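Methylmalonyl-CoA carboxyltransferase 12S subunit (Propionibacterium freudenreichii, PDB 1ON3) catalyses transfer of the carboxyl group of methylmalonyl-CoA to the biotin of the 1.3S subunit, as the hexameric core of transcarboxylase. Local coordinates at residues 47-52 against 136-141; 42-45 against 51-54. One frame throughout, in Å; residues are numbered along the deposited sequence.

Overall arrangement
Both interactions use helix 46-53 of the N-terminal carboxyltransferase half, and their centres lie about 7 Å apart. Interaction 1 is buried: the helix lies on strand 133-139 of the central sheet through a ring face and a salt bridge, and the end of that strand runs on into the methylmalonyl-CoA pocket. Interaction 2 is smaller and lies at the surface, where two neutral amides meet between the helix's last turn and the loop that leads into its first. R49 links them, since its CZ packs 3.3 Å from the carbonyl O of Q44, while F136 CE1 approaches L53 CD2 at 3.8 Å.

Interaction 1 of 2, residues 47-52 against 136-141; sequences RERLNN and FYDSGG. With MCA (methylmalonyl-coenzyme A), chain T.
R49 lies across F136 where helix 46-53 packs on strand 133-139, a parallel strand inside the mixed sheet of this crotonase-like half. The axes of the short helix and strand segments run nearly antiparallel, 10.4 Å apart at closest approach. R49 CG stands beside the backbone N (chi1 -75°), and the chain extends from CG to NE along the ring. R49 CB makes a CH-pi contact over the face of F136, 3.8 Å from the ring centroid, and R49 CD lies 3.8 Å from F136 CD2. Arginine suits the place because its methylenes cover an aromatic while its guanidinium reaches D138. L50 adds a looser apolar touch from CD2 to F136 CE1 at 4.4 Å.

D138 turns its carboxylate anti to its backbone N (chi1 -165°), meeting the guanidinium edge in a buried salt bridge. OD2 also accepts from Q38, and R49 NE pairs with D241, so each charge has a second partner. At the end of the strand, S139 OG accepts from G141 N in an ST turn, and G140 O accepts from N6 of methylmalonyl-CoA (3.0 Å). R49 NH1 reaches D138 OD2 at 2.8 Å, on its anti side and 27° out of the carboxylate plane.

Interaction 2 of 2, residues 42-45 against 51-54; sequences GKQT and NNLL
Q44 and N52 carry this contact, their side-chain amides approaching from opposite directions. Each has CG beside its backbone N (chi1 -64° in Q44). Beyond CG the Q44 chain is extended, which lets its amide reach the last turn of helix 46-53. As modelled, N52 OD1 lies 3.0 Å from Q44 NE2 and 3.1 Å from Q44 OE1, and the two amide planes stand 79° apart, almost perpendicular. The length of glutamine suits the place: the two CA atoms are 9.5 Å apart, a gap that Q44 spans most of, with N52 supplying the rest.

The two helices, 32-40 and 46-53, are joined by a short loop. Helix 32-40 closes in a Schellman motif with G42 as its C-prime residue, whose positive phi (75°) favours glycine; K43 N bonds back to Q38 O and G42 N to H39 O. A few residues later T45 is the N-cap of helix 46-53: its hydroxyl caps E48 N and E48 OE2 accepts from T45 N, a capping box. Threonine suits an N-cap because its short hydroxyl side chain can fold back to a backbone N of the first turn. Q44 sits immediately before the cap, with N52 nearly two turns further along.

Helix 241-253 flanks the pair: E245 touches N52 and accepts a weak hydrogen bond from Q44 NE2. D241 accepts from Q44 N, while Q44 O accepts from the side-chain amide of Q38.

Interaction 1 of 2, residues 47-52 against 136-141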
# COMPACT_ATOMS: atom_id res chain seq x y z
N ARG E 47 43.51 9.80 -3.01
CA ARG E 47 43.10 9.97 -4.40
C ARG E 47 43.58 8.86 -5.32
O ARG E 47 42.89 8.53 -6.28
CB ARG E 47 43.53 11.35 -4.90
CG ARG E 47 42.72 12.45 -4.20
CD ARG E 47 43.20 13.87 -4.45
NE ARG E 47 42.39 14.81 -3.68
CZ ARG E 47 41.19 15.25 -4.06
NH1 ARG E 47 40.65 14.86 -5.22
NH2 ARG E 47 40.52 16.07 -3.28
N GLU E 48 44.74 8.27 -5.02
CA GLU E 48 45.22 7.16 -5.84
C GLU E 48 44.27 5.98 -5.66
O GLU E 48 43.97 5.26 -6.61
CB GLU E 48 46.64 6.77 -5.40
CG GLU E 48 47.70 7.75 -5.85
CD GLU E 48 49.02 7.58 -5.11
OE1 GLU E 48 49.99 8.25 -5.49
OE2 GLU E 48 49.09 6.80 -4.14
N ARG E 49 43.79 5.79 -4.44
CA ARG E 49 42.88 4.68 -4.14
C ARG E 49 41.59 4.79 -4.95
O ARG E 49 41.14 3.82 -5.55
CB ARG E 49 42.57 4.65 -2.64
CG ARG E 49 43.74 4.09 -1.81
CD ARG E 49 43.61 4.39 -0.31
NE ARG E 49 44.72 3.79 0.44
CZ ARG E 49 45.03 4.07 1.71
NH1 ARG E 49 44.31 4.95 2.40
NH2 ARG E 49 46.07 3.49 2.28
N LEU E 50 41.00 5.99 -4.99
CA LEU E 50 39.78 6.17 -5.75
C LEU E 50 40.09 6.02 -7.24
O LEU E 50 39.31 5.42 -7.98
CB LEU E 50 39.18 7.55 -5.48
CG LEU E 50 38.50 7.67 -4.12
CD1 LEU E 50 38.11 9.13 -3.87
CD2 LEU E 50 37.27 6.76 -4.10
N ASN E 51 41.23 6.54 -7.67
CA ASN E 51 41.60 6.46 -9.07
C ASN E 51 41.83 5.01 -9.50
O ASN E 51 41.53 4.64 -10.63
CB ASN E 51 42.86 7.28 -9.36
CG ASN E 51 43.12 7.41 -10.84
OD1 ASN E 51 42.29 7.95 -11.58
ND2 ASN E 51 44.27 6.92 -11.29
N ASN E 52 42.35 4.20 -8.59
CA ASN E 52 42.61 2.79 -8.86
C ASN E 52 41.33 1.94 -8.82
O ASN E 52 41.18 0.99 -9.59
CB ASN E 52 43.61 2.23 -7.84
CG ASN E 52 45.03 2.72 -8.11
OD1 ASN E 52 45.90 2.64 -7.24
ND2 ASN E 52 45.26 3.21 -9.31
N PHE E 136 37.11 4.11 1.91
CA PHE E 136 38.49 3.78 2.30
C PHE E 136 38.76 4.56 3.60
O PHE E 136 38.75 5.80 3.61
CB PHE E 136 39.52 4.23 1.25
CG PHE E 136 39.54 3.39 -0.01
CD1 PHE E 136 38.75 3.74 -1.10
CD2 PHE E 136 40.40 2.31 -0.12
CE1 PHE E 136 38.84 3.01 -2.30
CE2 PHE E 136 40.50 1.58 -1.31
CZ PHE E 136 39.71 1.94 -2.40
N TYR E 137 38.98 3.82 4.68
CA TYR E 137 39.25 4.39 6.00
C TYR E 137 40.77 4.44 6.26
O TYR E 137 41.47 3.47 6.00
CB TYR E 137 38.60 3.51 7.08
CG TYR E 137 37.10 3.47 7.04
CD1 TYR E 137 36.35 4.26 7.89
CD2 TYR E 137 36.42 2.60 6.18
CE1 TYR E 137 34.95 4.19 7.92
CE2 TYR E 137 35.03 2.51 6.18
CZ TYR E 137 34.30 3.31 7.06
OH TYR E 137 32.92 3.22 7.08
N ASP E 138 41.25 5.55 6.79
CA ASP E 138 42.67 5.74 7.05
C ASP E 138 42.63 6.94 7.99
O ASP E 138 42.81 8.07 7.55
CB ASP E 138 43.37 6.12 5.72
CG ASP E 138 44.88 5.98 5.79
OD1 ASP E 138 45.40 5.87 6.92
OD2 ASP E 138 45.54 6.00 4.73
N SER E 139 42.42 6.69 9.28
CA SER E 139 42.23 7.80 10.21
C SER E 139 42.60 7.59 11.68
O SER E 139 42.53 6.49 12.20
CB SER E 139 40.75 8.23 10.13
OG SER E 139 40.35 9.04 11.22
N GLY E 140 42.92 8.70 12.35
CA GLY E 140 43.25 8.65 13.77
C GLY E 140 42.00 8.81 14.63
O GLY E 140 42.09 8.97 15.85
N GLY E 141 40.82 8.75 14.00
CA GLY E 141 39.57 8.88 14.74
C GLY E 141 38.95 10.27 14.72
O GLY E 141 39.28 11.10 13.89
C8 MCA T . 46.01 11.64 14.72
N9 MCA T . 46.21 13.02 14.61
C4 MCA T . 45.07 13.58 15.17
C5 MCA T . 44.27 12.49 15.56
N7 MCA T . 44.88 11.28 15.27
N3 MCA T . 44.76 14.93 15.31
C2 MCA T . 43.53 15.12 15.91
N1 MCA T . 42.67 14.14 16.34
C6 MCA T . 43.00 12.80 16.18
N6 MCA T . 42.13 11.88 16.60
C1' MCA T . 47.24 13.75 14.10
C2' MCA T . 48.47 13.59 15.00
O2' MCA T . 48.44 14.50 16.06
C3' MCA T . 49.59 13.76 14.00
O3' MCA T . 49.91 15.13 13.87
C4' MCA T . 49.07 13.16 12.68
O4' MCA T . 47.60 13.23 12.82
C5' MCA T . 49.39 11.64 12.37
O5' MCA T . 50.00 11.20 13.31
P1 MCA T . 51.08 10.53 13.88
O11 MCA T . 51.07 10.49 15.25
O12 MCA T . 51.98 11.31 13.27
O6 MCA T . 51.15 8.94 13.50
P2 MCA T . 51.20 7.61 13.36
O21 MCA T . 52.35 7.68 14.14
O22 MCA T . 51.06 7.01 12.10
O7 MCA T . 50.04 7.10 14.34
CPB MCA T . 48.88 7.39 14.24
CPA MCA T . 47.74 6.99 15.15
CP7 MCA T . 48.01 8.09 16.20
CP9 MCA T . 47.78 5.49 15.56
CP8 MCA T . 46.42 7.22 14.38
OP3 MCA T . 47.94 9.24 15.75
CP6 MCA T . 47.20 8.22 17.36
OP2 MCA T . 47.06 7.19 18.12
NP2 MCA T . 46.51 9.50 17.64
CP5 MCA T . 45.28 9.35 18.34
CP4 MCA T . 44.15 8.49 18.54
CP3 MCA T . 42.94 8.82 19.26
OP1 MCA T . 43.33 9.28 20.48
NP1 MCA T . 41.49 8.77 19.01
CP2 MCA T . 40.74 9.26 20.13
CP1 MCA T . 39.34 9.33 19.69
P3 MCA T . 51.03 16.12 13.18
O31 MCA T . 52.04 15.56 14.13
O32 MCA T . 50.65 17.54 13.52
O33 MCA T . 51.45 15.90 11.75
S MCA T . 38.32 9.82 20.72
CS1 MCA T . 37.32 9.52 19.46
OS1 MCA T . 37.48 9.09 18.28
CS2 MCA T . 36.26 8.71 19.91
CS3 MCA T . 35.04 9.20 19.77
CS4 MCA T . 36.09 7.28 20.49
OS4 MCA T . 35.13 6.97 21.21
OS5 MCA T . 36.97 6.49 20.18

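Interaction 2 of 2, residues 42-45 against 51-54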
# COMPACT_ATOMS: atom_id res chain seq x y z
N GLY E 42 54.13 1.91 2.34
CA GLY E 42 53.48 0.95 1.47
C GLY E 42 51.99 1.17 1.26
O GLY E 42 51.26 0.22 0.96
N LYS E 43 51.54 2.42 1.40
CA LYS E 43 50.13 2.78 1.23
C LYS E 43 49.94 3.80 0.12
O LYS E 43 50.80 4.65 -0.09
CB LYS E 43 49.57 3.43 2.51
CG LYS E 43 49.84 2.68 3.79
CD LYS E 43 49.54 3.58 4.98
CE LYS E 43 50.08 2.98 6.27
NZ LYS E 43 50.02 3.95 7.39
N GLN E 44 48.82 3.70 -0.58
CA GLN E 44 48.50 4.66 -1.64
C GLN E 44 47.84 5.86 -0.95
O GLN E 44 47.45 5.76 0.21
CB GLN E 44 47.52 4.03 -2.64
CG GLN E 44 48.08 2.83 -3.40
CD GLN E 44 47.04 2.13 -4.26
OE1 GLN E 44 47.33 1.12 -4.90
NE2 GLN E 44 45.83 2.67 -4.29
N THR E 45 47.71 6.98 -1.65
CA THR E 45 47.05 8.16 -1.07
C THR E 45 45.55 7.99 -1.26
O THR E 45 45.11 7.11 -1.98
CB THR E 45 47.43 9.44 -1.80
OG1 THR E 45 46.97 9.35 -3.16
CG2 THR E 45 48.93 9.64 -1.80
N ASN E 51 41.23 6.54 -7.67
CA ASN E 51 41.60 6.46 -9.07
C ASN E 51 41.83 5.01 -9.50
O ASN E 51 41.53 4.64 -10.63
CB ASN E 51 42.86 7.28 -9.36
CG ASN E 51 43.12 7.41 -10.84
OD1 ASN E 51 42.29 7.95 -11.58
ND2 ASN E 51 44.27 6.92 -11.29
N ASN E 52 42.35 4.20 -8.59
CA ASN E 52 42.61 2.79 -8.86
C ASN E 52 41.33 1.94 -8.82
O ASN E 52 41.18 0.99 -9.59
CB ASN E 52 43.61 2.23 -7.84
CG ASN E 52 45.03 2.72 -8.11
OD1 ASN E 52 45.90 2.64 -7.24
ND2 ASN E 52 45.26 3.21 -9.31
N LEU E 53 40.42 2.30 -7.92
CA LEU E 53 39.17 1.55 -7.78
C LEU E 53 38.14 1.85 -8.87
O LEU E 53 37.51 0.94 -9.40
CB LEU E 53 38.55 1.86 -6.42
CG LEU E 53 37.17 1.22 -6.17
CD1 LEU E 53 37.33 -0.27 -5.82
CD2 LEU E 53 36.46 1.94 -5.03
N LEU E 54 37.98 3.13 -9.19
CA LEU E 54 36.98 3.56 -10.17
C LEU E 54 37.44 3.50 -11.63
O LEU E 54 38.64 3.53 -11.91
CB LEU E 54 36.53 4.98 -9.83
CG LEU E 54 36.07 5.22 -8.38
CD1 LEU E 54 35.86 6.71 -8.14
CD2 LEU E 54 34.78 4.45 -8.12